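Cas6b (Methanococcus maripaludis, PDB 4Z7K) probably cleaves precursor CRISPR RNA into crRNAs, as an endoribonuclease of the Cas6 family that processes a repeat without a stem-loop. Local coordinates at residues D2-I13 and D93-D104. Sequence-based numbering, arbitrary orientation.
Sequences DLEYMHISYPNI and DITEVNVHKDMD
Y5, H7 and S9 pair with D102, H100 and N98 as antiparallel hydrogen-bonded pairs. The axes of strands 2-9 and 98-104 run at 169°, 4.4 Å apart at closest. S9 N to N98 O and N98 N to S9 O measure 2.9 and 3.0 Å; H7 N to H100 O is weak. Past the strands, the N12 amide takes over: OD1 accepts from E96 N (3.0 Å) and T95 N, both on one face of its plane, and ND2 gives to D93 O. On one side of the sheet, Y5, H7 and H100 cluster. The Y5 edge meets the H100 face in a T-shaped pair, planes at 87°, and H100 points its edge at the H7 face in an offset edge-to-face pair. With CG between backbone N and carbonyl carbon (chi1 70°), one Y5 ring face meets D102 O, toward the ring's rim. Replacing Y5 by alanine is likely to strip the ring from D102 O, still bonded by the backbone N, and leave H100 without this edge partner. Opposite, M6 SD touches V99 CG1 (3.8 Å), and K101 NZ forms a salt bridge with E75. I94 CG2 sits over the Y10 ring centre, 3.7 Å away. Strand 2-9 also pairs with 60-66, and helix 67-76 covers the M6 face, consistent with the ferredoxin-like fold of RAMP proteins.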
loop_
_atom_site.group_PDB
_atom_site.type_symbol
_atom_site.label_atom_id
_atom_site.label_comp_id
_atom_site.label_asym_id
_atom_site.label_seq_id
_atom_site.Cartn_x
_atom_site.Cartn_y
_atom_site.Cartn_z
ATOM N N ASP B 2 34.367 -0.201 -0.301
ATOM C CA ASP B 2 34.552 -1.607 0.056
ATOM C C ASP B 2 33.600 -1.973 1.193
ATOM O O ASP B 2 33.603 -1.347 2.251
ATOM C CB ASP B 2 36.002 -1.902 0.448
ATOM C CG ASP B 2 36.952 -1.842 -0.736
ATOM O OD1 ASP B 2 36.605 -1.212 -1.760
ATOM O OD2 ASP B 2 38.050 -2.437 -0.642
ATOM N N LEU B 3 32.789 -3.000 0.957
ATOM C CA LEU B 3 31.793 -3.448 1.925
ATOM C C LEU B 3 32.189 -4.772 2.551
ATOM O O LEU B 3 32.485 -5.730 1.843
ATOM C CB LEU B 3 30.429 -3.576 1.261
ATOM C CG LEU B 3 29.241 -3.895 2.154
ATOM C CD1 LEU B 3 29.004 -2.808 3.152
ATOM C CD2 LEU B 3 28.051 -4.045 1.254
ATOM N N GLU B 4 32.143 -4.817 3.877
ATOM C CA GLU B 4 32.510 -5.982 4.661
ATOM C C GLU B 4 31.267 -6.839 4.889
ATOM O O GLU B 4 30.223 -6.325 5.289
ATOM C CB GLU B 4 33.158 -5.514 5.974
ATOM C CG GLU B 4 33.494 -6.584 6.978
ATOM C CD GLU B 4 34.286 -6.037 8.155
ATOM O OE1 GLU B 4 33.880 -4.974 8.675
ATOM O OE2 GLU B 4 35.268 -6.691 8.589
ATOM N N TYR B 5 31.353 -8.133 4.591
ATOM C CA TYR B 5 30.177 -8.992 4.696
ATOM C C TYR B 5 30.455 -10.342 5.308
ATOM O O TYR B 5 31.609 -10.764 5.398
ATOM C CB TYR B 5 29.543 -9.205 3.298
ATOM C CG TYR B 5 30.331 -10.070 2.283
ATOM C CD1 TYR B 5 30.348 -11.469 2.364
ATOM C CD2 TYR B 5 30.999 -9.480 1.203
ATOM C CE1 TYR B 5 31.047 -12.250 1.425
ATOM C CE2 TYR B 5 31.700 -10.250 0.261
ATOM C CZ TYR B 5 31.718 -11.630 0.373
ATOM O OH TYR B 5 32.414 -12.377 -0.565
ATOM N N MET B 6 29.378 -11.008 5.730
ATOM C CA MET B 6 29.461 -12.381 6.220
ATOM C C MET B 6 28.135 -13.133 5.968
ATOM O O MET B 6 27.082 -12.739 6.499
ATOM C CB MET B 6 29.828 -12.398 7.710
ATOM C CG MET B 6 30.040 -13.803 8.288
ATOM S SD MET B 6 30.903 -13.842 9.890
ATOM C CE MET B 6 29.540 -13.571 11.014
ATOM N N HIS B 7 28.211 -14.221 5.183
ATOM C CA HIS B 7 27.096 -15.161 4.974
ATOM C C HIS B 7 27.163 -16.288 5.981
ATOM O O HIS B 7 28.244 -16.814 6.255
ATOM C CB HIS B 7 27.093 -15.802 3.575
ATOM C CG HIS B 7 27.448 -14.879 2.450
ATOM N ND1 HIS B 7 27.494 -13.509 2.579
ATOM C CD2 HIS B 7 27.779 -15.150 1.164
ATOM C CE1 HIS B 7 27.827 -12.973 1.416
ATOM N NE2 HIS B 7 28.014 -13.946 0.544
ATOM N N ILE B 8 26.002 -16.690 6.489
ATOM C CA ILE B 8 25.892 -17.882 7.329
ATOM C C ILE B 8 24.865 -18.862 6.794
ATOM O O ILE B 8 23.697 -18.517 6.646
ATOM C CB ILE B 8 25.510 -17.496 8.766
ATOM C CG1 ILE B 8 26.742 -17.003 9.523
ATOM C CG2 ILE B 8 24.887 -18.666 9.490
ATOM C CD1 ILE B 8 26.402 -16.325 10.822
ATOM N N SER B 9 25.273 -20.096 6.538
ATOM C CA SER B 9 24.358 -21.030 5.913
ATOM C C SER B 9 24.288 -22.339 6.689
ATOM O O SER B 9 25.309 -22.811 7.182
ATOM C CB SER B 9 24.794 -21.289 4.467
ATOM O OG SER B 9 23.703 -21.715 3.654
ATOM N N TYR B 10 23.097 -22.932 6.786
ATOM C CA TYR B 10 22.931 -24.209 7.483
ATOM C C TYR B 10 22.475 -25.239 6.455
ATOM O O TYR B 10 21.274 -25.430 6.294
ATOM C CB TYR B 10 21.897 -24.131 8.630
ATOM C CG TYR B 10 22.134 -23.078 9.696
ATOM C CD1 TYR B 10 23.413 -22.723 10.082
ATOM C CD2 TYR B 10 21.066 -22.454 10.337
ATOM C CE1 TYR B 10 23.629 -21.757 11.062
ATOM C CE2 TYR B 10 21.270 -21.480 11.319
ATOM C CZ TYR B 10 22.556 -21.141 11.677
ATOM O OH TYR B 10 22.791 -20.189 12.650
ATOM N N PRO B 11 23.422 -25.929 5.781
ATOM C CA PRO B 11 23.068 -26.743 4.611
ATOM C C PRO B 11 22.206 -27.959 4.904
ATOM O O PRO B 11 21.472 -28.352 4.020
ATOM C CB PRO B 11 24.427 -27.187 4.062
ATOM C CG PRO B 11 25.409 -26.279 4.657
ATOM C CD PRO B 11 24.871 -25.932 6.008
ATOM N N ASN B 12 22.250 -28.520 6.101
ATOM C CA ASN B 12 21.560 -29.788 6.362
ATOM C C ASN B 12 20.068 -29.591 6.628
ATOM O O ASN B 12 19.271 -30.522 6.561
ATOM C CB ASN B 12 22.215 -30.519 7.547
ATOM C CG ASN B 12 22.023 -29.781 8.891
ATOM O OD1 ASN B 12 22.802 -28.886 9.247
ATOM N ND2 ASN B 12 20.998 -30.177 9.646
ATOM N N ILE B 13 19.696 -28.361 6.938
ATOM C CA ILE B 13 18.298 -28.030 7.137
ATOM C C ILE B 13 17.626 -27.582 5.844
ATOM O O ILE B 13 18.052 -26.598 5.253
ATOM C CB ILE B 13 18.173 -26.908 8.174
ATOM C CG1 ILE B 13 19.077 -27.197 9.369
ATOM C CG2 ILE B 13 16.732 -26.726 8.592
ATOM C CD1 ILE B 13 18.858 -26.255 10.536
ATOM N N ASP B 93 17.547 -29.683 14.093
ATOM C CA ASP B 93 18.813 -29.451 14.760
ATOM C C ASP B 93 19.806 -28.923 13.736
ATOM O O ASP B 93 19.815 -29.350 12.587
ATOM C CB ASP B 93 19.335 -30.730 15.419
ATOM C CG ASP B 93 20.423 -30.459 16.445
ATOM O OD1 ASP B 93 21.354 -29.678 16.137
ATOM O OD2 ASP B 93 20.335 -31.017 17.564
ATOM N N ILE B 94 20.641 -27.989 14.162
ATOM C CA ILE B 94 21.620 -27.375 13.281
ATOM C C ILE B 94 22.951 -28.094 13.445
ATOM O O ILE B 94 23.671 -27.882 14.421
ATOM C CB ILE B 94 21.778 -25.882 13.601
ATOM C CG1 ILE B 94 20.412 -25.192 13.589
ATOM C CG2 ILE B 94 22.759 -25.203 12.650
ATOM C CD1 ILE B 94 20.493 -23.706 13.869
ATOM N N THR B 95 23.269 -28.954 12.484
ATOM C CA THR B 95 24.376 -29.881 12.655
ATOM C C THR B 95 25.639 -29.492 11.887
ATOM O O THR B 95 26.755 -29.708 12.375
ATOM C CB THR B 95 23.941 -31.281 12.246
ATOM O OG1 THR B 95 23.617 -31.279 10.854
ATOM C CG2 THR B 95 22.699 -31.673 13.012
ATOM N N GLU B 96 25.487 -28.934 10.689
ATOM C CA GLU B 96 26.666 -28.435 9.995
ATOM C C GLU B 96 26.445 -27.012 9.520
ATOM O O GLU B 96 25.348 -26.637 9.124
ATOM C CB GLU B 96 27.109 -29.344 8.847
ATOM C CG GLU B 96 28.614 -29.135 8.593
ATOM C CD GLU B 96 29.279 -30.231 7.792
ATOM O OE1 GLU B 96 28.607 -31.238 7.486
ATOM O OE2 GLU B 96 30.500 -30.110 7.538
ATOM N N VAL B 97 27.500 -26.219 9.605
ATOM C CA VAL B 97 27.415 -24.802 9.339
ATOM C C VAL B 97 28.559 -24.348 8.466
ATOM O O VAL B 97 29.713 -24.693 8.705
ATOM C CB VAL B 97 27.451 -23.991 10.649
ATOM C CG1 VAL B 97 27.736 -22.529 10.376
ATOM C CG2 VAL B 97 26.169 -24.173 11.440
ATOM N N ASN B 98 28.226 -23.563 7.453
ATOM C CA ASN B 98 29.231 -22.921 6.632
ATOM C C ASN B 98 29.127 -21.404 6.781
ATOM O O ASN B 98 28.071 -20.812 6.552
ATOM C CB ASN B 98 29.087 -23.321 5.167
ATOM C CG ASN B 98 29.859 -22.405 4.244
ATOM O OD1 ASN B 98 29.359 -21.362 3.815
ATOM N ND2 ASN B 98 31.090 -22.792 3.929
ATOM N N VAL B 99 30.221 -20.793 7.216
ATOM C CA VAL B 99 30.316 -19.346 7.295
ATOM C C VAL B 99 31.272 -18.855 6.231
ATOM O O VAL B 99 32.345 -19.408 6.024
ATOM C CB VAL B 99 30.773 -18.891 8.688
ATOM C CG1 VAL B 99 31.088 -17.415 8.705
ATOM C CG2 VAL B 99 29.714 -19.251 9.706
ATOM N N HIS B 100 30.876 -17.792 5.564
ATOM C CA HIS B 100 31.694 -17.176 4.546
ATOM C C HIS B 100 31.777 -15.700 4.940
ATOM O O HIS B 100 30.798 -15.169 5.474
ATOM C CB HIS B 100 31.046 -17.431 3.175
ATOM C CG HIS B 100 31.733 -16.776 2.023
ATOM N ND1 HIS B 100 31.072 -16.473 0.849
ATOM C CD2 HIS B 100 33.012 -16.369 1.850
ATOM C CE1 HIS B 100 31.912 -15.896 0.007
ATOM N NE2 HIS B 100 33.096 -15.821 0.589
ATOM N N LYS B 101 32.942 -15.063 4.787
ATOM C CA LYS B 101 33.051 -13.620 5.073
ATOM C C LYS B 101 34.251 -12.976 4.380
ATOM O O LYS B 101 35.334 -13.560 4.291
ATOM C CB LYS B 101 33.131 -13.315 6.570
ATOM C CG LYS B 101 34.502 -13.465 7.175
ATOM C CD LYS B 101 34.891 -12.245 8.031
ATOM C CE LYS B 101 33.939 -12.006 9.206
ATOM N NZ LYS B 101 34.420 -10.878 10.050
ATOM N N ASP B 102 34.047 -11.756 3.902
ATOM C CA ASP B 102 34.985 -11.115 2.994
ATOM C C ASP B 102 34.513 -9.683 2.801
ATOM O O ASP B 102 33.441 -9.314 3.284
ATOM C CB ASP B 102 35.020 -11.875 1.658
ATOM C CG ASP B 102 36.282 -11.617 0.851
ATOM O OD1 ASP B 102 37.201 -10.940 1.362
ATOM O OD2 ASP B 102 36.356 -12.111 -0.301
ATOM N N MET B 103 35.317 -8.858 2.145
ATOM C CA MET B 103 34.811 -7.574 1.698
ATOM C C MET B 103 35.090 -7.372 0.218
ATOM O O MET B 103 36.248 -7.218 -0.176
ATOM C CB MET B 103 35.393 -6.440 2.543
ATOM C CG MET B 103 36.902 -6.343 2.569
ATOM S SD MET B 103 37.398 -5.104 3.776
ATOM C CE MET B 103 36.177 -3.823 3.446
ATOM N N ASP B 104 34.040 -7.264 -0.599
ATOM C CA ASP B 104 34.260 -7.033 -2.035
ATOM C C ASP B 104 33.466 -5.786 -2.520
ATOM O O ASP B 104 32.637 -5.233 -1.778
ATOM C CB ASP B 104 33.940 -8.298 -2.879
ATOM C CG ASP B 104 35.031 -9.427 -2.741
ATOM O OD1 ASP B 104 35.962 -9.309 -1.912
ATOM O OD2 ASP B 104 34.991 -10.416 -3.515
#